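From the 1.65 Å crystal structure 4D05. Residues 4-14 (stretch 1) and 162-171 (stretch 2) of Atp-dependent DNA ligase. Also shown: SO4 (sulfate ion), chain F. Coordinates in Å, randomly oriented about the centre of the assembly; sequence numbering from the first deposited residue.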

# COMPACT_ATOMS: atom_id res chain seq x y z
N PRO A 4 -16.15 -2.15 -8.40
CA PRO A 4 -15.67 -3.05 -9.44
C PRO A 4 -15.12 -4.36 -8.87
O PRO A 4 -14.74 -4.40 -7.71
N PRO A 5 -15.08 -5.40 -9.71
CA PRO A 5 -14.76 -6.80 -9.36
C PRO A 5 -13.27 -6.94 -9.33
O PRO A 5 -12.65 -7.45 -10.27
N ILE A 6 -12.68 -6.45 -8.25
CA ILE A 6 -11.23 -6.39 -8.15
C ILE A 6 -10.56 -7.29 -7.09
O ILE A 6 -11.15 -7.64 -6.04
N GLN A 7 -9.31 -7.64 -7.37
CA GLN A 7 -8.52 -8.47 -6.46
C GLN A 7 -7.87 -7.60 -5.47
O GLN A 7 -7.40 -6.52 -5.87
N LEU A 8 -7.82 -8.04 -4.21
CA LEU A 8 -7.20 -7.28 -3.14
C LEU A 8 -5.98 -7.99 -2.49
O LEU A 8 -5.89 -9.23 -2.39
N ALA A 9 -5.04 -7.16 -2.05
CA ALA A 9 -3.76 -7.67 -1.54
C ALA A 9 -3.83 -8.01 -0.07
O ALA A 9 -4.53 -7.34 0.73
N THR A 10 -3.06 -9.02 0.30
CA THR A 10 -2.77 -9.36 1.71
C THR A 10 -1.37 -8.87 2.15
O THR A 10 -0.69 -8.23 1.37
N ASN A 11 -0.97 -9.14 3.40
CA ASN A 11 0.36 -8.70 3.85
C ASN A 11 1.48 -9.68 3.56
O ASN A 11 1.26 -10.88 3.53
N TYR A 12 2.67 -9.14 3.33
CA TYR A 12 3.87 -9.94 3.14
C TYR A 12 4.03 -10.99 4.25
O TYR A 12 3.76 -10.72 5.44
N ARG A 13 4.42 -12.19 3.84
CA ARG A 13 4.74 -13.32 4.74
C ARG A 13 6.18 -13.76 4.54
O ARG A 13 6.61 -13.96 3.41
N GLN A 14 6.92 -13.93 5.64
CA GLN A 14 8.35 -14.26 5.58
C GLN A 14 8.68 -15.57 4.91
O GLN A 14 9.76 -15.73 4.34
N ALA A 162 -0.53 -17.26 -10.10
CA ALA A 162 -1.81 -16.89 -9.52
C ALA A 162 -2.88 -16.69 -10.57
O ALA A 162 -2.60 -16.16 -11.63
N LEU A 163 -4.09 -17.14 -10.26
CA LEU A 163 -5.26 -16.86 -11.09
C LEU A 163 -6.06 -15.74 -10.44
O LEU A 163 -6.18 -15.70 -9.21
N TYR A 164 -6.66 -14.86 -11.24
CA TYR A 164 -7.33 -13.69 -10.69
C TYR A 164 -8.53 -14.08 -9.83
O TYR A 164 -9.34 -14.92 -10.24
N GLN A 165 -8.62 -13.46 -8.66
CA GLN A 165 -9.73 -13.71 -7.72
C GLN A 165 -10.27 -12.38 -7.27
O GLN A 165 -9.48 -11.47 -7.00
N THR A 166 -11.61 -12.26 -7.21
CA THR A 166 -12.26 -10.97 -6.92
C THR A 166 -12.44 -10.84 -5.42
O THR A 166 -13.55 -10.78 -4.92
N LYS A 167 -11.32 -10.87 -4.70
CA LYS A 167 -11.35 -10.83 -3.25
C LYS A 167 -9.95 -10.61 -2.75
O LYS A 167 -9.07 -10.39 -3.55
N ARG A 168 -9.73 -10.72 -1.43
CA ARG A 168 -8.36 -10.68 -0.91
C ARG A 168 -7.67 -11.93 -1.44
O ARG A 168 -8.31 -12.97 -1.62
N SER A 169 -6.41 -11.78 -1.79
CA SER A 169 -5.64 -12.89 -2.30
C SER A 169 -4.29 -13.07 -1.56
O SER A 169 -3.53 -12.12 -1.40
N ARG A 170 -4.00 -14.29 -1.14
CA ARG A 170 -2.71 -14.61 -0.56
C ARG A 170 -1.56 -14.60 -1.58
O ARG A 170 -0.39 -14.58 -1.21
N ASP A 171 -1.91 -14.65 -2.86
CA ASP A 171 -0.91 -14.63 -3.91
C ASP A 171 -0.48 -13.21 -4.27
O ASP A 171 0.45 -13.03 -5.05

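The two stretches run parallel, and a short bridge pairs Leu8 with Arg168. Leu8 N donates to Lys167 O at 2.7 Å, nearly straight, and Ser169 N donates to Leu8 O, also at 2.7 Å. This pairing sets the side chains of Leu8 and Arg168 on the same face of the sheet. About 775 Å² is buried in all.

Nonpolar packing centres on Gln7 and Tyr164. Gln7 is buried, with chi1 and chi2 both t. Its CB lies over one face of the Tyr164 ring, 3.9 Å from the centroid, a CH-pi contact. Tyr164 (chi1 t) leaves its backbone sideways, but its end comes nearer, and its OH accepts from Gln7 N at 2.8 Å. One tyrosine thus serves both the side chain and the backbone of Gln7. Nearby, Pro5 CB meets Thr166 CG2 at 4.1 Å. Leu8 (m, t) places CB over one face of the Arg168 guanidinium, 3.6 Å from NH1.

Polar side-chain bonds tie the rest. Gln7 OE1 accepts from Gln165 N at 3.0 Å. Water 1 donates to Gln7 OE1 (2.8 Å) and to Leu163 O (2.9 Å), and accepts from Ser169 OG (2.9 Å), so it links three residues. Arg168 (chi1 m, chi2 off-well) sends NH1 to Ala9 O at 2.8 Å. Thr10 (p) sets OG1 2.9 Å from Ser169 O.

The same Arg168 holds the sulfate, probably from the crystallisation liquor. NH1 of Arg168 donates to O3 of SO4 at 3.2 Å, and its NH2 to O4 at 3.1 Å.

Arg13 (chi1 m) points toward the second stretch. Its guanidinium stacks on that of Arg170 (chi1 m), centres 4.0 Å apart and planes at 27°. The like charges come close, but Arg13 NH2 also donates to Arg170 O at 3.1 Å.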

# COMPACT_ATOMS: atom_id res chain seq x y z
CB PRO A 4 -14.57 -2.22 -10.13
CG PRO A 4 -14.14 -1.22 -9.13
CD PRO A 4 -15.32 -0.94 -8.27
CB PRO A 5 -15.35 -7.59 -10.52
CG PRO A 5 -15.17 -6.68 -11.69
CD PRO A 5 -15.38 -5.27 -11.15
CB ILE A 6 -10.81 -4.94 -7.99
CG1 ILE A 6 -11.41 -4.30 -6.73
CG2 ILE A 6 -11.23 -4.20 -9.19
CD1 ILE A 6 -10.83 -2.96 -6.37
CB GLN A 7 -7.40 -9.17 -7.22
CG GLN A 7 -6.55 -10.09 -6.36
CD GLN A 7 -5.83 -11.09 -7.28
OE1 GLN A 7 -6.19 -12.26 -7.38
NE2 GLN A 7 -4.89 -10.62 -7.97
CB LEU A 8 -8.20 -6.95 -2.02
CG LEU A 8 -9.57 -6.36 -2.40
CD1 LEU A 8 -10.33 -6.18 -1.10
CD2 LEU A 8 -9.47 -5.02 -3.19
CB ALA A 9 -2.68 -6.66 -1.76
CB THR A 10 -2.86 -10.87 1.93
OG1 THR A 10 -2.01 -11.55 0.99
CG2 THR A 10 -4.32 -11.33 1.77
CB ASN A 11 0.37 -8.40 5.33
CG ASN A 11 -0.37 -7.14 5.65
OD1 ASN A 11 -0.52 -6.26 4.81
ND2 ASN A 11 -0.84 -7.04 6.88
CB TYR A 12 5.08 -9.00 3.13
CG TYR A 12 6.39 -9.72 3.03
CD1 TYR A 12 6.83 -10.23 1.83
CD2 TYR A 12 7.19 -9.87 4.15
CE1 TYR A 12 7.99 -10.92 1.73
CE2 TYR A 12 8.36 -10.54 4.07
CZ TYR A 12 8.78 -11.05 2.85
OH TYR A 12 9.96 -11.72 2.76
CB ARG A 13 3.76 -14.47 4.47
CG ARG A 13 2.29 -14.08 4.69
CD ARG A 13 1.30 -15.21 4.33
NE ARG A 13 1.06 -15.31 2.88
CZ ARG A 13 1.55 -16.25 2.09
NH1 ARG A 13 2.33 -17.22 2.59
NH2 ARG A 13 1.27 -16.24 0.79
CB GLN A 14 8.96 -14.35 7.00
CG GLN A 14 8.84 -13.12 7.81
CD GLN A 14 9.76 -13.14 9.02
OE1 GLN A 14 10.33 -14.19 9.37
NE2 GLN A 14 9.91 -11.99 9.65
CB ALA A 162 -1.66 -15.65 -8.74
CB LEU A 163 -6.12 -18.12 -11.18
CG LEU A 163 -5.46 -19.29 -11.91
CD1 LEU A 163 -6.37 -20.51 -11.91
CD2 LEU A 163 -5.10 -18.91 -13.34
CB TYR A 164 -7.81 -12.78 -11.82
CG TYR A 164 -8.12 -11.37 -11.35
CD1 TYR A 164 -7.12 -10.42 -11.34
CD2 TYR A 164 -9.40 -10.99 -10.94
CE1 TYR A 164 -7.36 -9.10 -10.91
CE2 TYR A 164 -9.64 -9.70 -10.52
CZ TYR A 164 -8.61 -8.76 -10.52
OH TYR A 164 -8.82 -7.45 -10.08
CB GLN A 165 -9.20 -14.45 -6.48
CG GLN A 165 -8.64 -15.78 -6.74
CD GLN A 165 -8.25 -16.45 -5.44
OE1 GLN A 165 -7.78 -15.81 -4.53
NE2 GLN A 165 -8.47 -17.74 -5.36
CB THR A 166 -13.62 -10.85 -7.63
OG1 THR A 166 -14.53 -11.87 -7.19
CG2 THR A 166 -13.41 -10.95 -9.12
CB LYS A 167 -11.88 -12.14 -2.69
CG LYS A 167 -11.00 -13.31 -3.01
CD LYS A 167 -11.43 -14.51 -2.17
CE LYS A 167 -12.93 -14.73 -2.26
NZ LYS A 167 -13.36 -15.98 -1.55
CB ARG A 168 -8.31 -10.60 0.64
CG ARG A 168 -8.86 -9.30 1.19
CD ARG A 168 -7.89 -8.50 2.09
NE ARG A 168 -8.47 -7.18 2.41
CZ ARG A 168 -8.03 -6.00 1.96
NH1 ARG A 168 -6.94 -5.90 1.20
NH2 ARG A 168 -8.67 -4.89 2.32
CB SER A 169 -5.40 -12.71 -3.79
OG SER A 169 -4.40 -13.65 -4.23
CB ARG A 170 -2.75 -15.98 0.05
CG ARG A 170 -3.60 -16.07 1.30
CD ARG A 170 -3.63 -17.50 1.86
NE ARG A 170 -2.33 -17.97 2.37
CZ ARG A 170 -1.87 -17.72 3.60
NH1 ARG A 170 -2.56 -16.97 4.45
NH2 ARG A 170 -0.69 -18.20 3.98
CB ASP A 171 -1.45 -15.29 -5.13
CG ASP A 171 -1.52 -16.77 -5.00
OD1 ASP A 171 -0.75 -17.36 -4.19
OD2 ASP A 171 -2.37 -17.33 -5.67
S SO4 F . -6.49 -2.19 -0.14
O1 SO4 F . -5.52 -1.14 0.18
O2 SO4 F . -7.28 -1.85 -1.34
O3 SO4 F . -5.80 -3.45 -0.44
O4 SO4 F . -7.40 -2.38 1.00
O HOH W 1 -4.88 -14.72 -6.84